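Long-range contact in cytidylate kinase-like family protein (Eubacterium ventriosum, PDB 3FDI), which is of unknown function but belongs to the cytidylate kinase-like family of P-loop NTPases, and so probably transfers phosphate from a nucleoside triphosphate: residues C107-L112 and F162-K167. Sequence-based numbering, arbitrary orientation.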
loop_
_atom_site.group_PDB
_atom_site.type_symbol
_atom_site.label_atom_id
_atom_site.label_comp_id
_atom_site.label_asym_id
_atom_site.label_seq_id
_atom_site.Cartn_x
_atom_site.Cartn_y
_atom_site.Cartn_z
ATOM N N CYS B 107 -16.974 -8.957 -3.552
ATOM C CA CYS B 107 -16.233 -8.552 -4.719
ATOM C C CYS B 107 -17.143 -8.196 -5.878
ATOM O O CYS B 107 -16.731 -8.289 -7.035
ATOM C CB CYS B 107 -15.269 -9.658 -5.127
ATOM S SG CYS B 107 -14.101 -10.061 -3.782
ATOM N N ALA B 108 -18.377 -7.788 -5.593
ATOM C CA ALA B 108 -19.348 -7.714 -6.687
ATOM C C ALA B 108 -18.964 -6.672 -7.734
ATOM O O ALA B 108 -19.193 -6.908 -8.914
ATOM C CB ALA B 108 -20.772 -7.524 -6.189
ATOM N N GLU B 109 -18.384 -5.529 -7.339
ATOM C CA GLU B 109 -18.028 -4.511 -8.322
ATOM C C GLU B 109 -16.969 -5.053 -9.296
ATOM O O GLU B 109 -16.983 -4.693 -10.473
ATOM C CB GLU B 109 -17.565 -3.194 -7.683
ATOM C CG GLU B 109 -16.091 -3.076 -7.318
ATOM C CD GLU B 109 -15.606 -4.085 -6.305
ATOM O OE1 GLU B 109 -16.417 -4.781 -5.556
ATOM O OE2 GLU B 109 -14.358 -4.235 -6.268
ATOM N N GLU B 110 -16.101 -5.948 -8.823
ATOM C CA GLU B 110 -15.095 -6.571 -9.685
ATOM C C GLU B 110 -15.705 -7.622 -10.602
ATOM O O GLU B 110 -15.441 -7.600 -11.826
ATOM C CB GLU B 110 -13.967 -7.180 -8.873
ATOM C CG GLU B 110 -12.868 -7.835 -9.678
ATOM C CD GLU B 110 -12.087 -6.877 -10.610
ATOM O OE1 GLU B 110 -12.081 -5.634 -10.386
ATOM O OE2 GLU B 110 -11.472 -7.392 -11.580
ATOM N N ILE B 111 -16.492 -8.538 -10.019
ATOM C CA ILE B 111 -17.206 -9.576 -10.782
ATOM C C ILE B 111 -18.096 -9.026 -11.943
ATOM O O ILE B 111 -18.151 -9.632 -13.028
ATOM C CB ILE B 111 -18.117 -10.402 -9.874
ATOM C CG1 ILE B 111 -17.284 -11.205 -8.874
ATOM C CG2 ILE B 111 -19.036 -11.342 -10.697
ATOM C CD1 ILE B 111 -18.153 -11.940 -7.934
ATOM N N LEU B 112 -18.752 -7.893 -11.703
ATOM C CA LEU B 112 -19.711 -7.328 -12.612
ATOM C C LEU B 112 -19.172 -6.105 -13.328
ATOM O O LEU B 112 -19.927 -5.267 -13.828
ATOM C CB LEU B 112 -20.963 -6.993 -11.831
ATOM C CG LEU B 112 -21.690 -8.192 -11.226
ATOM C CD1 LEU B 112 -22.876 -7.727 -10.445
ATOM C CD2 LEU B 112 -22.081 -9.256 -12.314
ATOM N N PHE B 162 -7.455 -9.943 -1.867
ATOM C CA PHE B 162 -6.985 -11.229 -2.283
ATOM C C PHE B 162 -7.569 -11.560 -3.655
ATOM O O PHE B 162 -6.821 -11.982 -4.529
ATOM C CB PHE B 162 -7.359 -12.331 -1.315
ATOM C CG PHE B 162 -6.836 -13.698 -1.745
ATOM C CD1 PHE B 162 -5.474 -13.960 -1.739
ATOM C CD2 PHE B 162 -7.695 -14.677 -2.203
ATOM C CE1 PHE B 162 -4.985 -15.198 -2.117
ATOM C CE2 PHE B 162 -7.215 -15.933 -2.602
ATOM C CZ PHE B 162 -5.867 -16.204 -2.548
ATOM N N TYR B 163 -8.881 -11.394 -3.845
ATOM C CA TYR B 163 -9.499 -11.820 -5.109
ATOM C C TYR B 163 -9.445 -10.797 -6.231
ATOM O O TYR B 163 -9.524 -11.173 -7.406
ATOM C CB TYR B 163 -10.928 -12.268 -4.929
ATOM C CG TYR B 163 -11.044 -13.532 -4.165
ATOM C CD1 TYR B 163 -10.753 -14.757 -4.758
ATOM C CD2 TYR B 163 -11.455 -13.528 -2.836
ATOM C CE1 TYR B 163 -10.877 -15.938 -4.047
ATOM C CE2 TYR B 163 -11.563 -14.691 -2.119
ATOM C CZ TYR B 163 -11.286 -15.879 -2.731
ATOM O OH TYR B 163 -11.399 -17.013 -1.994
ATOM N N CYS B 164 -9.265 -9.534 -5.900
ATOM C CA CYS B 164 -9.248 -8.476 -6.886
ATOM C C CYS B 164 -7.881 -7.859 -6.941
ATOM O O CYS B 164 -7.084 -8.002 -5.991
ATOM C CB CYS B 164 -10.233 -7.386 -6.484
ATOM S SG CYS B 164 -11.892 -7.944 -5.976
ATOM N N GLU B 165 -7.610 -7.159 -8.034
ATOM C CA GLU B 165 -6.382 -6.370 -8.192
ATOM C C GLU B 165 -6.616 -4.913 -7.796
ATOM O O GLU B 165 -5.719 -4.236 -7.368
ATOM C CB GLU B 165 -5.927 -6.414 -9.646
ATOM C CG GLU B 165 -5.474 -7.838 -10.132
ATOM C CD GLU B 165 -5.115 -7.852 -11.628
ATOM O OE1 GLU B 165 -5.550 -6.903 -12.330
ATOM O OE2 GLU B 165 -4.394 -8.778 -12.107
ATOM N N SER B 166 -7.831 -4.435 -7.918
ATOM C CA SER B 166 -8.193 -3.113 -7.373
ATOM C C SER B 166 -8.201 -3.157 -5.815
ATOM O O SER B 166 -8.239 -4.226 -5.195
ATOM C CB SER B 166 -9.593 -2.743 -7.859
ATOM O OG SER B 166 -10.461 -3.739 -7.299
ATOM N N LYS B 167 -8.193 -1.980 -5.203
ATOM C CA LYS B 167 -7.971 -1.876 -3.756
ATOM C C LYS B 167 -9.239 -1.494 -3.015
ATOM O O LYS B 167 -9.922 -0.515 -3.357
ATOM C CB LYS B 167 -6.878 -0.825 -3.472
ATOM C CG LYS B 167 -5.503 -1.191 -4.052
ATOM C CD LYS B 167 -4.887 -2.410 -3.399
ATOM C CE LYS B 167 -3.662 -2.955 -4.148
ATOM N NZ LYS B 167 -3.299 -4.329 -3.572
#
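The Tyr163 ring carries Phe162 CD2 over the centre of one face, 3.7 Å above its plane, while Cys107 SG comes in obliquely from the other segment and meets Tyr163 CB at 4.0 Å. In return, Tyr163 CD2 lies in plane at the edge of the Phe162 ring. Cys107 SG also lies 3.8 Å from Cys164 SG, a van der Waals approach far too long for a disulfide. Cys164 SG, turned anti to its own carbonyl carbon (chi1 -47°), rests against the aliphatic base of Glu110 as well, with CB at 3.6 Å and CG slightly farther off. Two buried cysteines thus form the apolar centre of a contact crossed by no hydrogen bond. Beyond them the surface turns polar. Ser166 OG stands 4.0 Å from Glu110 OE1 and 4.1 Å from Glu109 OE2, beyond bonding distance of both, and this buried hydroxyl has no partner in the model. Glu109 OE2 instead accepts a hydrogen bond from His160 NE2, tying the short helix to the last turn of helix 142-163. Cys164 O binds Lys154 NZ of the second subunit. Helix 108-111, which begins right after Cys107 at its N-cap position, a few residues past strand 101-104 of the parallel sheet, thereby packs against the chain leaving helix 142-163; helix 60-66 touches Glu110 and Tyr163, and helix 81-95 meets the Tyr163 ring edge-to-face through Phe87.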